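Local structure of acetyltransferase PA1377 (Pseudomonas aeruginosa, 2VI7) at residues 18-26 with 67-75; 138-149 with 160-168. The protein probably acts as an N-acetyltransferase of the GCN5-related (GNAT) family, moving an acetyl group from acetyl-coenzyme A to an amine that remains unidentified. All coordinates share one frame; numbering follows the deposited sequence.

Contact 1 (18-26 with 67-75); sequences VEGLTALYN and GDVIGSASL
Val69 lays its isopropyl group over the backbone of helix 18-25 at Gly20, with CB 3.5 Å from the carbonyl O of Gly20. Both of its methyls rest on one face of the Gly20-Leu21 peptide: CG2 reaches the amide N of Leu21 at 3.7 Å, while CG1, anti to Val69 N (chi1 170°), lies near Gly20 O and Leu21 CA and turns toward the leucines. Gly20, having no side chain, leaves its backbone to meet Val69 directly, and the CA atoms of Gly20 and Val69 come within 5.0 Å. One turn on, Leu24 points at the strand and forks over it. Its CD1 rests on the carbonyl carbon of Ile70, and its CD2 lies 3.8 Å from Ser72 CB. Leu21 CD1 meets the same Ser72 CB at 3.7 Å, so two leucine methyls pack against one small side chain. No direct hydrogen bond joins the segments. The polar link is water 1, which donates to Ser72 OG (3.1 Å) and also bonds Tyr25 OH; Ser72 OG is further bonded to the carbonyl O of Leu61. Ile70 and Gly71 both face Ala63, forming a classic beta bulge where Leu24 lies on the strand. In this GNAT-family fold the helix packs on the sheet, the short axes of helix and strand passing 7.3 Å apart at 46°. Strand 68-77 runs between strands 58-65 and 86-95; helix 18-25 covers the face bearing Val69 and Ser72, with helix 42-49 against Val18, Thr22 and Tyr25, while Ala73 and Leu75 meet helix 102-117.

Contact 2 (138-149 with 160-168); sequences YRKFGFETEGEM and VDVYSMARL. With SO4 (sulfate ion), chain E.
The Phe143 ring carries Arg167 CB over the centre of one face, 3.6 Å from the centroid and 7° off the normal, a CH-pi contact; the carbonyl O of Tyr138 lies at its edge, in plane. The Tyr163 ring receives Gly147 O at its edge, with Glu148 alongside, the carboxylate turned 62° to the ring. These groups belong to the antiparallel pair 144-152 and 158-168 in the C-terminal part of the GNAT fold, entered from helix 132-140 through a Schellman motif with Gly142 at C-prime. With CG opposite its backbone N and the chain extended, Arg167 is carried past Phe143, where NE makes a weak bond to Phe141 O; its NH2 forms a salt bridge with Asp115. Glu146 and Gly147 both face Ser164 in a classic beta bulge: Glu146 N gives a 2.7 Å bond to Ser164 O, Gly147 N a weak one. The Glu146 carboxylate lies against Ala166 CB (3.4 Å from CD), is paired with Arg122, and is bonded through OE1 to Arg150 N of the second subunit. On the face bearing Thr145, Met165 bends at chi3 (90°) and brings CE to 3.6 Å from Phe143 O. Opposite, Met149 CE packs on Val162 CG2 and Ser164 CB. A sulfate, probably from the crystallisation liquor, sits where the helix end meets the strand. Its O1 accepts from Arg139 NE, in the guanidinium plane, and from Thr145 OG1 at 2.8 Å, while O2 takes the Thr145 amide N at 2.9 Å.

Contacts 1 and 2 both reach one mixed sheet, on opposite sides of the chain's centre, their own centres 24 Å apart and their nearest atoms about 8 Å apart, without touching. They follow in series along the chain: 18-26 with 67-75 closes before 138-149 with 160-168 opens. Strands 86-95 and 122-128 lie between strands 68-77 and 158-168, and helix 102-117 reaches both contacts, meeting Ile70 through Val102 in one and Arg167 through Leu111 in the other. The Tyr25 side chain is about 4 Å from a glycerol and that of Tyr138 about 6 Å from an azide; both are probably crystallisation molecules that may mark pockets. The second subunit reaches contact 2 alone.

Contact 1 (18-26 with 67-75)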
loop_
_atom_site.group_PDB
_atom_site.type_symbol
_atom_site.label_atom_id
_atom_site.label_comp_id
_atom_site.label_asym_id
_atom_site.label_seq_id
_atom_site.Cartn_x
_atom_site.Cartn_y
_atom_site.Cartn_z
ATOM N N VAL A 18 -8.036 -12.969 20.241
ATOM C CA VAL A 18 -8.653 -13.352 18.961
ATOM C C VAL A 18 -10.175 -13.480 18.963
ATOM O O VAL A 18 -10.827 -13.151 17.970
ATOM C CB VAL A 18 -8.096 -14.690 18.429
ATOM C CG1 VAL A 18 -8.394 -14.821 16.932
ATOM C CG2 VAL A 18 -6.617 -14.772 18.675
ATOM N N GLU A 19 -10.746 -13.963 20.061
ATOM C CA GLU A 19 -12.193 -14.118 20.118
ATOM C C GLU A 19 -12.887 -12.758 20.192
ATOM O O GLU A 19 -13.848 -12.505 19.463
ATOM C CB GLU A 19 -12.600 -14.977 21.323
ATOM C CG GLU A 19 -13.938 -15.690 21.125
ATOM C CD GLU A 19 -14.381 -16.489 22.350
ATOM O OE1 GLU A 19 -13.555 -17.273 22.880
ATOM O OE2 GLU A 19 -15.556 -16.329 22.765
ATOM N N GLY A 20 -12.392 -11.889 21.070
ATOM C CA GLY A 20 -12.975 -10.567 21.224
ATOM C C GLY A 20 -12.759 -9.668 20.018
ATOM O O GLY A 20 -13.636 -8.874 19.660
ATOM N N LEU A 21 -11.590 -9.781 19.391
ATOM C CA LEU A 21 -11.279 -8.969 18.219
ATOM C C LEU A 21 -12.179 -9.359 17.042
ATOM O O LEU A 21 -12.645 -8.504 16.284
ATOM C CB LEU A 21 -9.809 -9.138 17.817
ATOM C CG LEU A 21 -9.470 -8.304 16.582
ATOM C CD1 LEU A 21 -9.503 -6.830 16.952
ATOM C CD2 LEU A 21 -8.117 -8.684 16.045
ATOM N N THR A 22 -12.407 -10.660 16.899
ATOM C CA THR A 22 -13.253 -11.197 15.846
ATOM C C THR A 22 -14.670 -10.658 15.998
ATOM O O THR A 22 -15.309 -10.278 15.019
ATOM C CB THR A 22 -13.284 -12.719 15.920
ATOM O OG1 THR A 22 -11.962 -13.224 15.718
ATOM C CG2 THR A 22 -14.153 -13.275 14.846
ATOM N N ALA A 23 -15.152 -10.626 17.234
ATOM C CA ALA A 23 -16.483 -10.115 17.523
ATOM C C ALA A 23 -16.555 -8.636 17.164
ATOM O O ALA A 23 -17.577 -8.160 16.661
ATOM C CB ALA A 23 -16.809 -10.304 18.995
ATOM N N LEU A 24 -15.473 -7.911 17.433
ATOM C CA LEU A 24 -15.414 -6.481 17.137
ATOM C C LEU A 24 -15.741 -6.211 15.668
ATOM O O LEU A 24 -16.601 -5.397 15.344
ATOM C CB LEU A 24 -14.020 -5.925 17.453
ATOM C CG LEU A 24 -13.790 -4.456 17.071
ATOM C CD1 LEU A 24 -14.649 -3.562 17.964
ATOM C CD2 LEU A 24 -12.304 -4.110 17.200
ATOM N N TYR A 25 -15.046 -6.915 14.784
ATOM C CA TYR A 25 -15.234 -6.754 13.353
ATOM C C TYR A 25 -16.532 -7.356 12.829
ATOM O O TYR A 25 -16.944 -7.062 11.706
ATOM C CB TYR A 25 -14.028 -7.344 12.626
ATOM C CG TYR A 25 -12.759 -6.551 12.866
ATOM C CD1 TYR A 25 -11.516 -7.181 12.933
ATOM C CD2 TYR A 25 -12.804 -5.162 13.019
ATOM C CE1 TYR A 25 -10.344 -6.444 13.152
ATOM C CE2 TYR A 25 -11.648 -4.418 13.236
ATOM C CZ TYR A 25 -10.420 -5.063 13.300
ATOM O OH TYR A 25 -9.270 -4.330 13.494
ATOM N N ASN A 26 -17.180 -8.192 13.641
ATOM C CA ASN A 26 -18.438 -8.800 13.231
ATOM C C ASN A 26 -19.579 -7.800 13.367
ATOM O O ASN A 26 -20.706 -8.088 12.979
ATOM C CB ASN A 26 -18.727 -10.076 14.039
ATOM C CG ASN A 26 -18.033 -11.311 13.458
ATOM O OD1 ASN A 26 -17.210 -11.210 12.538
ATOM N ND2 ASN A 26 -18.358 -12.481 13.999
ATOM N N GLY A 67 -12.474 -6.682 30.136
ATOM C CA GLY A 67 -12.155 -7.847 29.323
ATOM C C GLY A 67 -12.781 -7.993 27.942
ATOM O O GLY A 67 -12.503 -8.973 27.243
ATOM N N ASP A 68 -13.627 -7.049 27.536
ATOM C CA ASP A 68 -14.246 -7.110 26.210
ATOM C C ASP A 68 -13.498 -6.207 25.226
ATOM O O ASP A 68 -13.221 -5.044 25.534
ATOM C CB ASP A 68 -15.716 -6.661 26.257
ATOM C CG ASP A 68 -16.610 -7.605 27.068
ATOM O OD1 ASP A 68 -16.603 -8.829 26.797
ATOM O OD2 ASP A 68 -17.329 -7.109 27.970
ATOM N N VAL A 69 -13.177 -6.738 24.046
ATOM C CA VAL A 69 -12.481 -5.952 23.031
ATOM C C VAL A 69 -13.456 -4.941 22.434
ATOM O O VAL A 69 -14.353 -5.316 21.679
ATOM C CB VAL A 69 -11.936 -6.842 21.895
ATOM C CG1 VAL A 69 -11.438 -5.978 20.747
ATOM C CG2 VAL A 69 -10.804 -7.719 22.417
ATOM N N ILE A 70 -13.277 -3.666 22.772
ATOM C CA ILE A 70 -14.155 -2.613 22.279
ATOM C C ILE A 70 -13.489 -1.746 21.220
ATOM O O ILE A 70 -14.084 -0.775 20.733
ATOM C CB ILE A 70 -14.616 -1.692 23.425
ATOM C CG1 ILE A 70 -13.397 -1.050 24.092
ATOM C CG2 ILE A 70 -15.424 -2.486 24.435
ATOM C CD1 ILE A 70 -13.733 -0.050 25.178
ATOM N N GLY A 71 -12.257 -2.089 20.865
ATOM C CA GLY A 71 -11.553 -1.307 19.869
ATOM C C GLY A 71 -10.204 -1.867 19.489
ATOM O O GLY A 71 -9.624 -2.676 20.205
ATOM N N SER A 72 -9.689 -1.425 18.353
ATOM C CA SER A 72 -8.405 -1.909 17.893
ATOM C C SER A 72 -7.785 -0.973 16.867
ATOM O O SER A 72 -8.487 -0.191 16.226
ATOM C CB SER A 72 -8.578 -3.295 17.291
ATOM O OG SER A 72 -7.333 -3.810 16.887
ATOM N N ALA A 73 -6.465 -1.054 16.728
ATOM C CA ALA A 73 -5.715 -0.231 15.777
ATOM C C ALA A 73 -4.313 -0.815 15.648
ATOM O O ALA A 73 -3.806 -1.428 16.580
ATOM C CB ALA A 73 -5.645 1.218 16.262
ATOM N N SER A 74 -3.693 -0.631 14.490
ATOM C CA SER A 74 -2.365 -1.168 14.266
ATOM C C SER A 74 -1.433 -0.189 13.565
ATOM O O SER A 74 -1.863 0.622 12.742
ATOM C CB SER A 74 -2.458 -2.444 13.435
ATOM O OG SER A 74 -2.963 -2.152 12.141
ATOM N N LEU A 75 -0.153 -0.280 13.913
ATOM C CA LEU A 75 0.898 0.553 13.335
ATOM C C LEU A 75 1.931 -0.394 12.744
ATOM O O LEU A 75 2.387 -1.314 13.417
ATOM C CB LEU A 75 1.564 1.415 14.415
ATOM C CG LEU A 75 2.825 2.190 13.993
ATOM C CD1 LEU A 75 2.488 3.174 12.869
ATOM C CD2 LEU A 75 3.402 2.928 15.187
HETATM O O HOH W 1 -6.322 -3.675 13.994
#

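Contact 2 (138-149 with 160-168)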
loop_
_atom_site.group_PDB
_atom_site.type_symbol
_atom_site.label_atom_id
_atom_site.label_comp_id
_atom_site.label_asym_id
_atom_site.label_seq_id
_atom_site.Cartn_x
_atom_site.Cartn_y
_atom_site.Cartn_z
ATOM N N TYR A 138 -8.256 12.189 13.512
ATOM C CA TYR A 138 -6.952 12.174 12.872
ATOM C C TYR A 138 -6.386 13.580 12.761
ATOM O O TYR A 138 -5.186 13.778 12.899
ATOM C CB TYR A 138 -7.058 11.508 11.499
ATOM C CG TYR A 138 -7.656 10.108 11.573
ATOM C CD1 TYR A 138 -7.309 9.235 12.604
ATOM C CD2 TYR A 138 -8.566 9.656 10.613
ATOM C CE1 TYR A 138 -7.852 7.950 12.683
ATOM C CE2 TYR A 138 -9.116 8.363 10.678
ATOM C CZ TYR A 138 -8.754 7.519 11.720
ATOM O OH TYR A 138 -9.298 6.256 11.816
ATOM N N ARG A 139 -7.248 14.560 12.514
ATOM C CA ARG A 139 -6.803 15.951 12.422
ATOM C C ARG A 139 -6.345 16.439 13.797
ATOM O O ARG A 139 -5.410 17.226 13.899
ATOM C CB ARG A 139 -7.931 16.845 11.906
ATOM C CG ARG A 139 -8.129 16.761 10.417
ATOM C CD ARG A 139 -9.338 17.553 9.978
ATOM N NE ARG A 139 -9.431 17.620 8.521
ATOM C CZ ARG A 139 -10.504 18.047 7.864
ATOM N NH1 ARG A 139 -11.581 18.439 8.529
ATOM N NH2 ARG A 139 -10.498 18.095 6.542
ATOM N N LYS A 140 -7.015 15.978 14.848
ATOM C CA LYS A 140 -6.653 16.341 16.212
ATOM C C LYS A 140 -5.209 15.916 16.490
ATOM O O LYS A 140 -4.479 16.611 17.196
ATOM C CB LYS A 140 -7.583 15.637 17.203
ATOM C CG LYS A 140 -7.046 15.582 18.624
ATOM C CD LYS A 140 -7.912 14.727 19.526
ATOM C CE LYS A 140 -7.173 14.355 20.811
ATOM N NZ LYS A 140 -6.616 15.538 21.539
ATOM N N PHE A 141 -4.804 14.774 15.932
ATOM C CA PHE A 141 -3.455 14.242 16.135
ATOM C C PHE A 141 -2.397 14.655 15.118
ATOM O O PHE A 141 -1.352 14.018 15.022
ATOM C CB PHE A 141 -3.481 12.704 16.234
ATOM C CG PHE A 141 -3.980 12.182 17.566
ATOM C CD1 PHE A 141 -5.342 11.952 17.784
ATOM C CD2 PHE A 141 -3.093 11.981 18.626
ATOM C CE1 PHE A 141 -5.811 11.535 19.039
ATOM C CE2 PHE A 141 -3.554 11.565 19.889
ATOM C CZ PHE A 141 -4.912 11.342 20.096
ATOM N N GLY A 142 -2.672 15.712 14.359
ATOM C CA GLY A 142 -1.714 16.206 13.388
ATOM C C GLY A 142 -1.760 15.667 11.972
ATOM O O GLY A 142 -0.909 16.034 11.160
ATOM N N PHE A 143 -2.712 14.794 11.655
ATOM C CA PHE A 143 -2.781 14.271 10.292
ATOM C C PHE A 143 -3.384 15.319 9.372
ATOM O O PHE A 143 -4.329 16.019 9.733
ATOM C CB PHE A 143 -3.637 13.004 10.203
ATOM C CG PHE A 143 -2.986 11.783 10.779
ATOM C CD1 PHE A 143 -3.012 11.546 12.151
ATOM C CD2 PHE A 143 -2.352 10.859 9.948
ATOM C CE1 PHE A 143 -2.417 10.404 12.694
ATOM C CE2 PHE A 143 -1.752 9.712 10.481
ATOM C CZ PHE A 143 -1.785 9.482 11.863
ATOM N N GLU A 144 -2.828 15.427 8.177
ATOM C CA GLU A 144 -3.334 16.371 7.212
ATOM C C GLU A 144 -3.697 15.590 5.971
ATOM O O GLU A 144 -3.067 14.583 5.668
ATOM C CB GLU A 144 -2.277 17.399 6.860
ATOM C CG GLU A 144 -1.894 18.327 7.981
ATOM C CD GLU A 144 -0.817 19.311 7.540
ATOM O OE1 GLU A 144 -1.093 20.155 6.651
ATOM O OE2 GLU A 144 0.307 19.226 8.076
ATOM N N THR A 145 -4.715 16.057 5.258
ATOM C CA THR A 145 -5.153 15.405 4.037
ATOM C C THR A 145 -4.126 15.645 2.940
ATOM O O THR A 145 -3.733 16.784 2.682
ATOM C CB THR A 145 -6.512 15.954 3.568
ATOM O OG1 THR A 145 -7.513 15.649 4.547
ATOM C CG2 THR A 145 -6.907 15.340 2.224
ATOM N N GLU A 146 -3.696 14.564 2.301
ATOM C CA GLU A 146 -2.717 14.641 1.232
ATOM C C GLU A 146 -3.345 14.343 -0.116
ATOM O O GLU A 146 -2.782 14.671 -1.156
ATOM C CB GLU A 146 -1.574 13.666 1.493
ATOM C CG GLU A 146 -0.563 14.171 2.501
ATOM C CD GLU A 146 0.680 13.310 2.557
ATOM O OE1 GLU A 146 1.741 13.828 2.972
ATOM O OE2 GLU A 146 0.592 12.118 2.193
ATOM N N GLY A 147 -4.514 13.723 -0.103
ATOM C CA GLY A 147 -5.168 13.410 -1.354
ATOM C C GLY A 147 -6.520 12.782 -1.145
ATOM O O GLY A 147 -6.856 12.380 -0.037
ATOM N N GLU A 148 -7.295 12.714 -2.222
ATOM C CA GLU A 148 -8.629 12.128 -2.212
ATOM C C GLU A 148 -8.648 11.054 -3.295
ATOM O O GLU A 148 -8.437 11.344 -4.477
ATOM C CB GLU A 148 -9.679 13.198 -2.501
ATOM C CG GLU A 148 -11.104 12.677 -2.464
ATOM C CD GLU A 148 -12.135 13.789 -2.410
ATOM O OE1 GLU A 148 -13.341 13.476 -2.295
ATOM O OE2 GLU A 148 -11.734 14.972 -2.478
ATOM N N MET A 149 -8.903 9.818 -2.878
ATOM C CA MET A 149 -8.909 8.683 -3.788
ATOM C C MET A 149 -10.311 8.164 -4.105
ATOM O O MET A 149 -11.003 7.631 -3.242
ATOM C CB MET A 149 -8.029 7.597 -3.185
ATOM C CG MET A 149 -6.804 8.208 -2.522
ATOM S SD MET A 149 -5.417 7.104 -2.381
ATOM C CE MET A 149 -5.616 6.534 -0.720
ATOM N N VAL A 160 -16.745 3.880 -2.635
ATOM C CA VAL A 160 -16.670 5.116 -1.881
ATOM C C VAL A 160 -15.267 5.694 -1.969
ATOM O O VAL A 160 -14.324 4.999 -2.339
ATOM C CB VAL A 160 -17.045 4.870 -0.405
ATOM C CG1 VAL A 160 -18.490 4.359 -0.307
ATOM C CG2 VAL A 160 -16.094 3.868 0.205
ATOM N N ASP A 161 -15.133 6.974 -1.644
ATOM C CA ASP A 161 -13.834 7.628 -1.693
ATOM C C ASP A 161 -13.217 7.707 -0.302
ATOM O O ASP A 161 -13.893 7.510 0.701
ATOM C CB ASP A 161 -13.967 9.048 -2.263
ATOM C CG ASP A 161 -14.805 9.103 -3.534
ATOM O OD1 ASP A 161 -14.691 8.190 -4.380
ATOM O OD2 ASP A 161 -15.572 10.080 -3.695
ATOM N N VAL A 162 -11.920 7.972 -0.255
ATOM C CA VAL A 162 -11.226 8.119 1.011
ATOM C C VAL A 162 -10.264 9.277 0.899
ATOM O O VAL A 162 -9.901 9.700 -0.194
ATOM C CB VAL A 162 -10.368 6.869 1.401
ATOM C CG1 VAL A 162 -11.223 5.619 1.425
ATOM C CG2 VAL A 162 -9.179 6.722 0.454
ATOM N N TYR A 163 -9.878 9.799 2.050
ATOM C CA TYR A 163 -8.889 10.854 2.116
ATOM C C TYR A 163 -7.606 10.132 2.517
ATOM O O TYR A 163 -7.606 9.289 3.418
ATOM C CB TYR A 163 -9.246 11.889 3.185
ATOM C CG TYR A 163 -10.315 12.858 2.759
ATOM C CD1 TYR A 163 -11.388 13.161 3.588
ATOM C CD2 TYR A 163 -10.251 13.482 1.520
ATOM C CE1 TYR A 163 -12.374 14.065 3.186
ATOM C CE2 TYR A 163 -11.231 14.386 1.110
ATOM C CZ TYR A 163 -12.290 14.670 1.946
ATOM O OH TYR A 163 -13.266 15.548 1.518
ATOM N N SER A 164 -6.526 10.429 1.814
ATOM C CA SER A 164 -5.234 9.845 2.126
ATOM C C SER A 164 -4.583 10.881 3.039
ATOM O O SER A 164 -4.358 12.007 2.617
ATOM C CB SER A 164 -4.419 9.679 0.849
ATOM O OG SER A 164 -3.210 9.006 1.126
ATOM N N MET A 165 -4.305 10.515 4.288
ATOM C CA MET A 165 -3.702 11.449 5.227
ATOM C C MET A 165 -2.334 11.021 5.736
ATOM O O MET A 165 -1.980 9.850 5.714
ATOM C CB MET A 165 -4.627 11.670 6.414
ATOM C CG MET A 165 -6.014 12.174 6.033
ATOM S SD MET A 165 -7.039 12.371 7.483
ATOM C CE MET A 165 -6.678 14.069 7.908
ATOM N N ALA A 166 -1.560 11.995 6.186
ATOM C CA ALA A 166 -0.234 11.729 6.700
ATOM C C ALA A 166 0.069 12.706 7.817
ATOM O O ALA A 166 -0.386 13.844 7.794
ATOM C CB ALA A 166 0.799 11.869 5.588
ATOM N N ARG A 167 0.824 12.238 8.804
ATOM C CA ARG A 167 1.241 13.059 9.928
ATOM C C ARG A 167 2.761 13.061 9.894
ATOM O O ARG A 167 3.384 12.013 10.009
ATOM C CB ARG A 167 0.732 12.452 11.226
ATOM C CG ARG A 167 1.268 13.077 12.494
ATOM C CD ARG A 167 0.642 12.343 13.659
ATOM N NE ARG A 167 1.072 12.750 14.996
ATOM C CZ ARG A 167 2.206 12.386 15.587
ATOM N NH1 ARG A 167 3.082 11.604 14.973
ATOM N NH2 ARG A 167 2.432 12.764 16.832
ATOM N N LEU A 168 3.351 14.239 9.709
ATOM C CA LEU A 168 4.808 14.375 9.644
ATOM C C LEU A 168 5.431 14.884 10.943
ATOM O O LEU A 168 4.866 15.708 11.664
ATOM C CB LEU A 168 5.218 15.294 8.484
ATOM C CG LEU A 168 4.992 14.772 7.065
ATOM C CD1 LEU A 168 5.225 15.889 6.090
ATOM C CD2 LEU A 168 5.921 13.614 6.771
HETATM S S SO4 E . -6.722 18.937 6.327
HETATM O O1 SO4 E . -7.267 17.592 6.575
HETATM O O2 SO4 E . -5.343 18.838 5.807
HETATM O O3 SO4 E . -7.566 19.650 5.334
HETATM O O4 SO4 E . -6.707 19.640 7.614
HETATM O O HOH W 2 0.219 14.589 18.082
HETATM O O HOH W 3 1.723 16.683 10.036
HETATM O O HOH W 4 1.450 16.380 7.344
HETATM O O HOH W 5 -1.335 10.115 2.459
#